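Local coordinates for protein dihydropteroate synthase (Clostridioides difficile, PDB 6PZ2) that catalyses, as a dihydropteroate synthase of folate biosynthesis, the joining of a dihydropterin pyrophosphate to p-aminobenzoate to give dihydropteroate, at residues 114-118 with 156-160. Residues are numbered along the deposited sequence; the frame is centred on the assembly and turned at random.
Sequences VWGLR and FFKVS. With PT1 (pteroic acid), chain K.
Just past strand 110-113 of this TIM barrel the chain folds into a type I' turn, Trp115 to Arg118, closed by the hydrogen bond Arg118 N to Trp115 O (3.0 Å); the turn faces helix 149-166. Gly116 (phi/psi 60/41) and Leu117 (78/8) form its left-handed corners; a CB on Gly116 would strike the Phe156 ring. The backbones come nearest at Leu117 and Ser160, CA to CA 6.3 Å. Arg118 buries most surface, its long side chain (m, m, t, chi4 72°) reaching across to the helix. Its guanidinium stacks face-to-face over the Phe156 ring (chi1 t), planes at 18° and CZ 4.0 Å from the ring centroid, a cation-pi stack, while Val159 CG1 packs on the opposite face. Arg118 NH2 also donates a hydrogen bond to Phe156 O (2.9 Å), which already accepts Ser160 N within the helix. Ser160 (chi1 m) is small enough to fit close against the turn: its OG donates to Gly116 O (2.8 Å) and accepts from Arg118 NE (2.8 Å). Just before the turn, Val114 CG1 lies 3.7 Å from N8 of pteroic acid. A two-way serine hydroxyl and a guanidinium held by ring face and carbonyl thus join the pterin-site loop to an outer barrel helix without an acidic partner across the contact.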
loop_
_atom_site.group_PDB
_atom_site.type_symbol
_atom_site.label_atom_id
_atom_site.label_comp_id
_atom_site.label_asym_id
_atom_site.label_seq_id
_atom_site.Cartn_x
_atom_site.Cartn_y
_atom_site.Cartn_z
ATOM N N VAL A 114 3.939 -22.693 -12.323
ATOM C CA VAL A 114 2.561 -22.228 -12.140
ATOM C C VAL A 114 1.563 -23.385 -12.182
ATOM O O VAL A 114 0.364 -23.107 -12.148
ATOM C CB VAL A 114 2.142 -21.164 -13.168
ATOM C CG1 VAL A 114 3.027 -19.920 -13.091
ATOM C CG2 VAL A 114 2.087 -21.721 -14.585
ATOM N N TRP A 115 2.021 -24.626 -12.250
ATOM C CA TRP A 115 1.136 -25.785 -12.021
ATOM C C TRP A 115 1.574 -26.595 -10.798
ATOM O O TRP A 115 1.004 -27.625 -10.489
ATOM C CB TRP A 115 1.075 -26.645 -13.280
ATOM C CG TRP A 115 0.051 -26.113 -14.223
ATOM C CD1 TRP A 115 0.241 -25.398 -15.366
ATOM C CD2 TRP A 115 -1.364 -26.216 -14.035
ATOM N NE1 TRP A 115 -0.973 -25.063 -15.922
ATOM C CE2 TRP A 115 -1.971 -25.545 -15.119
ATOM C CE3 TRP A 115 -2.162 -26.808 -13.052
ATOM C CZ2 TRP A 115 -3.352 -25.441 -15.239
ATOM C CZ3 TRP A 115 -3.529 -26.740 -13.197
ATOM C CH2 TRP A 115 -4.108 -26.067 -14.274
ATOM N N GLY A 116 2.563 -26.111 -10.059
ATOM C CA GLY A 116 2.831 -26.673 -8.746
ATOM C C GLY A 116 3.169 -28.156 -8.810
ATOM O O GLY A 116 2.754 -28.934 -7.948
ATOM N N LEU A 117 3.960 -28.480 -9.832
ATOM C CA LEU A 117 4.563 -29.752 -10.106
ATOM C C LEU A 117 3.515 -30.687 -10.718
ATOM O O LEU A 117 3.831 -31.831 -10.863
ATOM C CB LEU A 117 5.156 -30.407 -8.858
ATOM C CG LEU A 117 6.117 -29.554 -8.045
ATOM C CD1 LEU A 117 6.587 -30.324 -6.835
ATOM C CD2 LEU A 117 7.307 -29.117 -8.876
ATOM N N ARG A 118 2.328 -30.232 -11.067
ATOM C CA ARG A 118 1.289 -31.185 -11.512
ATOM C C ARG A 118 1.228 -31.324 -13.033
ATOM O O ARG A 118 0.485 -32.160 -13.502
ATOM C CB ARG A 118 -0.112 -30.725 -11.099
ATOM C CG ARG A 118 -0.327 -30.546 -9.601
ATOM C CD ARG A 118 0.190 -31.653 -8.711
ATOM N NE ARG A 118 -0.079 -31.431 -7.297
ATOM C CZ ARG A 118 -1.288 -31.521 -6.759
ATOM N NH1 ARG A 118 -2.287 -32.037 -7.466
ATOM N NH2 ARG A 118 -1.501 -31.063 -5.535
ATOM N N PHE A 156 -3.716 -29.016 -1.670
ATOM C CA PHE A 156 -2.958 -29.035 -2.902
ATOM C C PHE A 156 -1.470 -28.865 -2.591
ATOM O O PHE A 156 -0.659 -29.627 -3.100
ATOM C CB PHE A 156 -3.455 -27.931 -3.827
ATOM C CG PHE A 156 -2.693 -27.756 -5.112
ATOM C CD1 PHE A 156 -3.243 -28.185 -6.313
ATOM C CD2 PHE A 156 -1.461 -27.118 -5.122
ATOM C CE1 PHE A 156 -2.542 -28.015 -7.494
ATOM C CE2 PHE A 156 -0.753 -26.966 -6.304
ATOM C CZ PHE A 156 -1.296 -27.409 -7.489
ATOM N N PHE A 157 -1.131 -27.925 -1.714
ATOM C CA PHE A 157 0.274 -27.757 -1.370
ATOM C C PHE A 157 0.843 -29.018 -0.716
ATOM O O PHE A 157 2.001 -29.341 -0.928
ATOM C CB PHE A 157 0.493 -26.564 -0.436
ATOM C CG PHE A 157 0.294 -25.223 -1.090
ATOM C CD1 PHE A 157 -0.181 -24.152 -0.352
ATOM C CD2 PHE A 157 0.627 -25.018 -2.416
ATOM C CE1 PHE A 157 -0.340 -22.903 -0.929
ATOM C CE2 PHE A 157 0.490 -23.766 -2.991
ATOM C CZ PHE A 157 0.004 -22.716 -2.249
ATOM N N LYS A 158 0.045 -29.693 0.099
ATOM C CA LYS A 158 0.518 -30.849 0.827
ATOM C C LYS A 158 0.893 -31.955 -0.155
ATOM O O LYS A 158 1.925 -32.590 -0.026
ATOM C CB LYS A 158 -0.551 -31.417 1.762
ATOM C CG LYS A 158 -0.216 -31.313 3.240
ATOM C CD LYS A 158 0.105 -29.903 3.713
ATOM C CE LYS A 158 0.085 -29.795 5.222
ATOM N NZ LYS A 158 -1.305 -29.901 5.729
ATOM N N VAL A 159 0.031 -32.169 -1.127
ATOM C CA VAL A 159 0.305 -33.174 -2.138
ATOM C C VAL A 159 1.554 -32.811 -2.963
ATOM O O VAL A 159 2.394 -33.670 -3.212
ATOM C CB VAL A 159 -0.920 -33.332 -3.055
ATOM C CG1 VAL A 159 -0.571 -34.146 -4.289
ATOM C CG2 VAL A 159 -2.102 -33.926 -2.296
ATOM N N SER A 160 1.653 -31.571 -3.440
ATOM C CA SER A 160 2.802 -31.124 -4.238
ATOM C C SER A 160 4.075 -31.205 -3.392
ATOM O O SER A 160 5.123 -31.565 -3.905
ATOM C CB SER A 160 2.588 -29.734 -4.801
ATOM O OG SER A 160 1.442 -29.720 -5.654
HETATM C C2 PT1 K . 1.995 -15.677 -9.978
HETATM C C3 PT1 K . 2.180 -15.600 -11.418
HETATM C C5 PT1 K . 3.359 -16.314 -11.911
HETATM N N6 PT1 K . 1.379 -14.922 -12.281
HETATM C C7 PT1 K . 3.886 -17.025 -9.733
HETATM N N9 PT1 K . 4.119 -16.994 -11.053
HETATM C C10 PT1 K . 1.643 -14.936 -13.597
HETATM N N11 PT1 K . 4.702 -17.697 -8.901
HETATM C C12 PT1 K . 2.746 -15.651 -14.080
HETATM C C21 PT1 K . -5.457 -11.935 -14.687
HETATM O O22 PT1 K . -6.442 -12.365 -14.067
HETATM O O1 PT1 K . 0.961 -15.067 -9.380
HETATM N N4 PT1 K . 2.824 -16.398 -9.197
HETATM N N8 PT1 K . 3.597 -16.285 -13.239
HETATM C C13 PT1 K . 0.718 -14.206 -14.548
HETATM N N14 PT1 K . -0.607 -14.805 -14.431
HETATM C C15 PT1 K . -1.748 -14.093 -14.560
HETATM C C16 PT1 K . -1.779 -12.801 -15.098
HETATM C C17 PT1 K . -2.923 -14.654 -14.075
HETATM C C18 PT1 K . -2.991 -12.120 -15.172
HETATM C C19 PT1 K . -4.136 -13.974 -14.143
HETATM C C20 PT1 K . -4.165 -12.698 -14.683
HETATM O O23 PT1 K . -5.530 -10.845 -15.258
#